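Fimbrin (Schizosaccharomyces pombe, PDB 1RT8) binds actin filaments and crosslinks them through its calponin-homology domains, serving cell polarity, cytokinesis, mating and spore formation in fission yeast. Local coordinates at residues D155-L160 and L166-N171; R210-T215 and A222-Q227. All blocks are in the same frame, centred on the assembly; numbering follows the deposited sequence.

How the contacts relate
Both contacts belong to the first actin-binding region, residues 7-267, and follow one another along the chain: contact 1 closes before contact 2 opens. Contact 1 lies where the short helix 154-157 gives way, through a turn, to helix 162-176, its centre about 17 Å from the centre of the chain. Contact 2 lies farther out, its centre about 36 Å from that of the chain, between the loop 210-215 and helix 218-230; these and segment 166-171 belong to the second calponin-homology domain. The contact centres are 27 Å apart and their nearest atoms about 9 Å, without touching. Both sides meet helix 194-203: Phe170, in segment 166-171, and Pro212 of contact 2 pack on it.

Contact 1. Residues D155-L160 and L166-N171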
loop_
_atom_site.group_PDB
_atom_site.type_symbol
_atom_site.label_atom_id
_atom_site.label_comp_id
_atom_site.label_asym_id
_atom_site.label_seq_id
_atom_site.Cartn_x
_atom_site.Cartn_y
_atom_site.Cartn_z
ATOM N N ASP A 155 12.602 10.147 -8.977
ATOM C CA ASP A 155 11.896 9.984 -7.711
ATOM C C ASP A 155 10.405 9.747 -7.940
ATOM O O ASP A 155 9.753 9.036 -7.171
ATOM C CB ASP A 155 12.111 11.218 -6.826
ATOM C CG ASP A 155 11.393 11.113 -5.491
ATOM O OD1 ASP A 155 10.236 11.578 -5.399
ATOM O OD2 ASP A 155 11.985 10.552 -4.538
ATOM N N GLN A 156 9.878 10.338 -9.006
ATOM C CA GLN A 156 8.471 10.185 -9.353
ATOM C C GLN A 156 8.277 8.824 -10.011
ATOM O O GLN A 156 7.311 8.114 -9.734
ATOM C CB GLN A 156 8.054 11.290 -10.326
ATOM C CG GLN A 156 8.462 12.682 -9.878
ATOM C CD GLN A 156 8.168 13.740 -10.920
ATOM O OE1 GLN A 156 8.514 13.588 -12.093
ATOM N NE2 GLN A 156 7.536 14.827 -10.495
ATOM N N PHE A 157 9.214 8.472 -10.885
ATOM C CA PHE A 157 9.169 7.203 -11.597
ATOM C C PHE A 157 9.088 6.026 -10.622
ATOM O O PHE A 157 8.279 5.116 -10.802
ATOM C CB PHE A 157 10.414 7.058 -12.472
ATOM C CG PHE A 157 10.421 5.813 -13.311
ATOM C CD1 PHE A 157 9.544 5.678 -14.382
ATOM C CD2 PHE A 157 11.293 4.767 -13.026
ATOM C CE1 PHE A 157 9.533 4.519 -15.156
ATOM C CE2 PHE A 157 11.290 3.602 -13.796
ATOM C CZ PHE A 157 10.407 3.480 -14.863
ATOM N N LEU A 158 9.920 6.062 -9.583
ATOM C CA LEU A 158 9.961 4.994 -8.591
ATOM C C LEU A 158 8.754 4.907 -7.665
ATOM O O LEU A 158 8.700 4.034 -6.800
ATOM C CB LEU A 158 11.246 5.094 -7.759
ATOM C CG LEU A 158 12.538 4.742 -8.500
ATOM C CD1 LEU A 158 13.723 4.855 -7.552
ATOM C CD2 LEU A 158 12.440 3.334 -9.072
ATOM N N ARG A 159 7.790 5.808 -7.836
ATOM C CA ARG A 159 6.581 5.772 -7.020
ATOM C C ARG A 159 5.382 5.364 -7.862
ATOM O O ARG A 159 4.254 5.322 -7.379
ATOM C CB ARG A 159 6.337 7.124 -6.345
ATOM C CG ARG A 159 7.265 7.336 -5.165
ATOM C CD ARG A 159 7.025 8.649 -4.466
ATOM N NE ARG A 159 7.282 9.788 -5.336
ATOM C CZ ARG A 159 7.447 11.030 -4.893
ATOM N NH1 ARG A 159 7.384 11.277 -3.589
ATOM N NH2 ARG A 159 7.673 12.020 -5.749
ATOM N N LEU A 160 5.644 5.055 -9.129
ATOM C CA LEU A 160 4.604 4.625 -10.048
ATOM C C LEU A 160 4.241 3.185 -9.718
ATOM O O LEU A 160 4.994 2.488 -9.038
ATOM C CB LEU A 160 5.110 4.697 -11.486
ATOM C CG LEU A 160 5.450 6.072 -12.050
ATOM C CD1 LEU A 160 6.062 5.904 -13.432
ATOM C CD2 LEU A 160 4.190 6.918 -12.116
ATOM N N LEU A 166 7.654 -1.372 -15.228
ATOM C CA LEU A 166 8.081 -2.515 -16.016
ATOM C C LEU A 166 7.837 -2.361 -17.523
ATOM O O LEU A 166 8.655 -2.799 -18.331
ATOM C CB LEU A 166 7.413 -3.778 -15.477
ATOM C CG LEU A 166 7.882 -4.201 -14.075
ATOM C CD1 LEU A 166 7.037 -5.365 -13.549
ATOM C CD2 LEU A 166 9.355 -4.599 -14.144
ATOM N N LEU A 167 6.729 -1.729 -17.902
ATOM C CA LEU A 167 6.421 -1.531 -19.316
ATOM C C LEU A 167 7.487 -0.695 -20.010
ATOM O O LEU A 167 7.931 -1.036 -21.102
ATOM C CB LEU A 167 5.054 -0.868 -19.483
ATOM C CG LEU A 167 3.872 -1.797 -19.211
ATOM C CD1 LEU A 167 2.571 -1.015 -19.325
ATOM C CD2 LEU A 167 3.897 -2.961 -20.196
ATOM N N ARG A 168 7.890 0.401 -19.378
ATOM C CA ARG A 168 8.928 1.257 -19.941
ATOM C C ARG A 168 10.218 0.443 -20.082
ATOM O O ARG A 168 10.935 0.545 -21.076
ATOM C CB ARG A 168 9.182 2.465 -19.027
ATOM C CG ARG A 168 7.961 3.346 -18.771
ATOM C CD ARG A 168 8.374 4.679 -18.093
ATOM N NE ARG A 168 7.227 5.549 -17.826
ATOM C CZ ARG A 168 7.285 6.702 -17.161
ATOM N NH1 ARG A 168 8.439 7.145 -16.684
ATOM N NH2 ARG A 168 6.179 7.420 -16.972
ATOM N N TRP A 169 10.502 -0.367 -19.071
ATOM C CA TRP A 169 11.694 -1.213 -19.055
ATOM C C TRP A 169 11.651 -2.234 -20.194
ATOM O O TRP A 169 12.564 -2.310 -21.017
ATOM C CB TRP A 169 11.779 -1.948 -17.719
ATOM C CG TRP A 169 12.905 -2.930 -17.621
ATOM C CD1 TRP A 169 14.232 -2.648 -17.434
ATOM C CD2 TRP A 169 12.803 -4.360 -17.674
ATOM N NE1 TRP A 169 14.956 -3.813 -17.362
ATOM C CE2 TRP A 169 14.106 -4.879 -17.505
ATOM C CE3 TRP A 169 11.735 -5.253 -17.849
ATOM C CZ2 TRP A 169 14.371 -6.251 -17.505
ATOM C CZ3 TRP A 169 11.999 -6.620 -17.850
ATOM C CH2 TRP A 169 13.309 -7.104 -17.678
ATOM N N PHE A 170 10.583 -3.024 -20.215
ATOM C CA PHE A 170 10.378 -4.045 -21.233
ATOM C C PHE A 170 10.595 -3.414 -22.609
ATOM O O PHE A 170 11.376 -3.920 -23.416
ATOM C CB PHE A 170 8.946 -4.598 -21.096
ATOM C CG PHE A 170 8.711 -5.910 -21.796
ATOM C CD1 PHE A 170 7.802 -6.826 -21.272
ATOM C CD2 PHE A 170 9.374 -6.229 -22.975
ATOM C CE1 PHE A 170 7.558 -8.038 -21.904
ATOM C CE2 PHE A 170 9.136 -7.439 -23.619
ATOM C CZ PHE A 170 8.227 -8.347 -23.084
ATOM N N ASN A 171 9.924 -2.292 -22.864
ATOM C CA ASN A 171 10.048 -1.615 -24.151
ATOM C C ASN A 171 11.433 -1.042 -24.419
ATOM O O ASN A 171 11.883 -1.009 -25.562
ATOM C CB ASN A 171 8.998 -0.515 -24.284
ATOM C CG ASN A 171 7.614 -1.071 -24.510
ATOM O OD1 ASN A 171 7.411 -1.922 -25.382
ATOM N ND2 ASN A 171 6.649 -0.597 -23.733
#
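Phe157 carries its ring with CG anti to the backbone N (chi1 -177°), and Arg168 sends an extended chain, straight from CG to NE, back past it; the two side chains run antiparallel past one another. Helix 162-176, which carries Arg168, belongs to the second calponin-homology domain, an all-helical fold, and the type I turn from Phe157 to Leu160 connects helix 154-157 to it. The turn is closed by Leu160 N bonding to Phe157 O at 3.1 Å. Arg168 meets the ring at its edge, not over its face. Its NH1 makes the closest approach, 2.9 Å from Phe157 CD1 and near the ring plane. Its NE lies in that plane, and its CD comes within 3.2 Å of Phe157 CE1. The guanidinium is tilted 34° from the ring, so this is no parallel stack. Leu160, crossing Arg168 at about a right angle, places CD1 over one guanidinium face. Ile165, on the same helix as Arg168, touches both Phe157 and Leu160, while Trp169 points its indole elsewhere and bonds through NE1 to Pro263 O. The methyl of Leu160 is offset toward the rim of the guanidinium, its CD1 3.9 Å from Arg168 NH2.

Contact 2. Residues R210-T215 and A222-Q227; sequences RAPLQT and AEQVLQ
Gln224 OE1 accepts a hydrogen bond from Thr215 OG1 at 2.7 Å, joining the loop that leads into helix 218-230 to the side of that helix, within the second calponin-homology domain. The donor stands at 111° to the C=O bond and is tilted 22° out of the carbonyl plane. With OG1 beside the backbone N (chi1 -59°), the threonine turns its hydroxyl to the glutamine, and Gln224 reaches to meet it with its chain stretched out past CG. The same amide oxygen also rests against Pro212, 3.6 Å from its CA, and the proline ring slants across the glutamine chain. On the other branch, Thr215 CG2 lies 3.9 Å from Gln224 NE2, so the amide nitrogen is also beside the threonine. The Thr215 N to Pro212 O bond, 2.9 Å, curls the loop and brings proline and threonine round to the same glutamine. Beyond the pair, Thr215 O receives a hydrogen bond from Arg221 NH2, a second tie to the following helix. Pro212 and Val225 both lean on Thr197 of helix 194-203, and Val225 also reaches Met243, so helix 218-230 is packed against the loop, helix 194-203 and helix 240-244.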
loop_
_atom_site.group_PDB
_atom_site.type_symbol
_atom_site.label_atom_id
_atom_site.label_comp_id
_atom_site.label_asym_id
_atom_site.label_seq_id
_atom_site.Cartn_x
_atom_site.Cartn_y
_atom_site.Cartn_z
ATOM N N ARG A 210 16.730 -16.563 -30.408
ATOM C CA ARG A 210 15.449 -16.189 -30.994
ATOM C C ARG A 210 14.812 -17.379 -31.710
ATOM O O ARG A 210 13.829 -17.226 -32.437
ATOM C CB ARG A 210 15.616 -15.016 -31.974
ATOM C CG ARG A 210 15.923 -13.659 -31.319
ATOM C CD ARG A 210 15.817 -12.505 -32.336
ATOM N NE ARG A 210 16.040 -11.192 -31.728
ATOM C CZ ARG A 210 15.851 -10.025 -32.348
ATOM N NH1 ARG A 210 15.436 -9.989 -33.603
ATOM N NH2 ARG A 210 16.071 -8.884 -31.709
ATOM N N ALA A 211 15.360 -18.570 -31.487
ATOM C CA ALA A 211 14.841 -19.781 -32.120
ATOM C C ALA A 211 13.344 -20.019 -31.870
ATOM O O ALA A 211 12.631 -20.473 -32.761
ATOM C CB ALA A 211 15.647 -20.997 -31.661
ATOM N N PRO A 212 12.849 -19.726 -30.652
ATOM C CA PRO A 212 11.421 -19.945 -30.392
ATOM C C PRO A 212 10.525 -19.199 -31.386
ATOM O O PRO A 212 9.399 -19.614 -31.663
ATOM C CB PRO A 212 11.252 -19.438 -28.961
ATOM C CG PRO A 212 12.580 -19.758 -28.348
ATOM C CD PRO A 212 13.544 -19.315 -29.419
ATOM N N LEU A 213 11.029 -18.093 -31.913
ATOM C CA LEU A 213 10.264 -17.314 -32.880
ATOM C C LEU A 213 9.884 -18.189 -34.074
ATOM O O LEU A 213 8.864 -17.952 -34.726
ATOM C CB LEU A 213 11.082 -16.109 -33.347
ATOM C CG LEU A 213 11.357 -15.054 -32.271
ATOM C CD1 LEU A 213 12.267 -13.954 -32.819
ATOM C CD2 LEU A 213 10.037 -14.473 -31.797
ATOM N N GLN A 214 10.693 -19.218 -34.329
ATOM C CA GLN A 214 10.474 -20.139 -35.445
ATOM C C GLN A 214 9.473 -21.268 -35.167
ATOM O O GLN A 214 9.091 -22.008 -36.078
ATOM C CB GLN A 214 11.811 -20.748 -35.883
ATOM C CG GLN A 214 12.900 -19.720 -36.146
ATOM C CD GLN A 214 12.426 -18.597 -37.047
ATOM O OE1 GLN A 214 11.804 -18.839 -38.085
ATOM N NE2 GLN A 214 12.725 -17.354 -36.658
ATOM N N THR A 215 9.063 -21.405 -33.912
ATOM C CA THR A 215 8.105 -22.440 -33.528
ATOM C C THR A 215 6.711 -21.920 -33.861
ATOM O O THR A 215 6.320 -20.854 -33.392
ATOM C CB THR A 215 8.196 -22.731 -32.012
ATOM O OG1 THR A 215 9.531 -23.151 -31.692
ATOM C CG2 THR A 215 7.206 -23.816 -31.607
ATOM N N ALA A 222 5.538 -21.103 -26.040
ATOM C CA ALA A 222 5.412 -20.617 -24.670
ATOM C C ALA A 222 6.244 -21.465 -23.720
ATOM O O ALA A 222 6.853 -20.947 -22.786
ATOM C CB ALA A 222 3.953 -20.644 -24.236
ATOM N N GLU A 223 6.255 -22.773 -23.958
ATOM C CA GLU A 223 7.020 -23.691 -23.125
ATOM C C GLU A 223 8.510 -23.468 -23.333
ATOM O O GLU A 223 9.288 -23.480 -22.381
ATOM C CB GLU A 223 6.655 -25.137 -23.463
ATOM C CG GLU A 223 7.511 -26.174 -22.762
ATOM C CD GLU A 223 7.495 -26.027 -21.252
ATOM O OE1 GLU A 223 6.388 -25.972 -20.672
ATOM O OE2 GLU A 223 8.590 -25.978 -20.649
ATOM N N GLN A 224 8.902 -23.258 -24.585
ATOM C CA GLN A 224 10.297 -23.026 -24.914
ATOM C C GLN A 224 10.765 -21.725 -24.287
ATOM O O GLN A 224 11.907 -21.625 -23.845
ATOM C CB GLN A 224 10.491 -22.976 -26.439
ATOM C CG GLN A 224 10.506 -24.349 -27.099
ATOM C CD GLN A 224 10.384 -24.303 -28.620
ATOM O OE1 GLN A 224 10.795 -23.339 -29.267
ATOM N NE2 GLN A 224 9.834 -25.366 -29.195
ATOM N N VAL A 225 9.881 -20.731 -24.245
ATOM C CA VAL A 225 10.223 -19.438 -23.658
ATOM C C VAL A 225 10.494 -19.591 -22.171
ATOM O O VAL A 225 11.428 -18.984 -21.634
ATOM C CB VAL A 225 9.077 -18.397 -23.822
ATOM C CG1 VAL A 225 9.253 -17.248 -22.814
ATOM C CG2 VAL A 225 9.074 -17.843 -25.245
ATOM N N LEU A 226 9.664 -20.389 -21.508
ATOM C CA LEU A 226 9.813 -20.597 -20.078
ATOM C C LEU A 226 11.030 -21.457 -19.772
ATOM O O LEU A 226 11.580 -21.380 -18.673
ATOM C CB LEU A 226 8.541 -21.216 -19.493
ATOM C CG LEU A 226 7.338 -20.267 -19.508
ATOM C CD1 LEU A 226 6.098 -20.976 -18.969
ATOM C CD2 LEU A 226 7.655 -19.033 -18.684
ATOM N N GLN A 227 11.452 -22.274 -20.738
ATOM C CA GLN A 227 12.637 -23.099 -20.538
ATOM C C GLN A 227 13.830 -22.155 -20.633
ATOM O O GLN A 227 14.830 -22.336 -19.941
ATOM C CB GLN A 227 12.739 -24.205 -21.596
ATOM C CG GLN A 227 11.573 -25.183 -21.593
ATOM C CD GLN A 227 11.910 -26.503 -22.271
ATOM O OE1 GLN A 227 12.630 -26.538 -23.266
ATOM N NE2 GLN A 227 11.379 -27.594 -21.736
#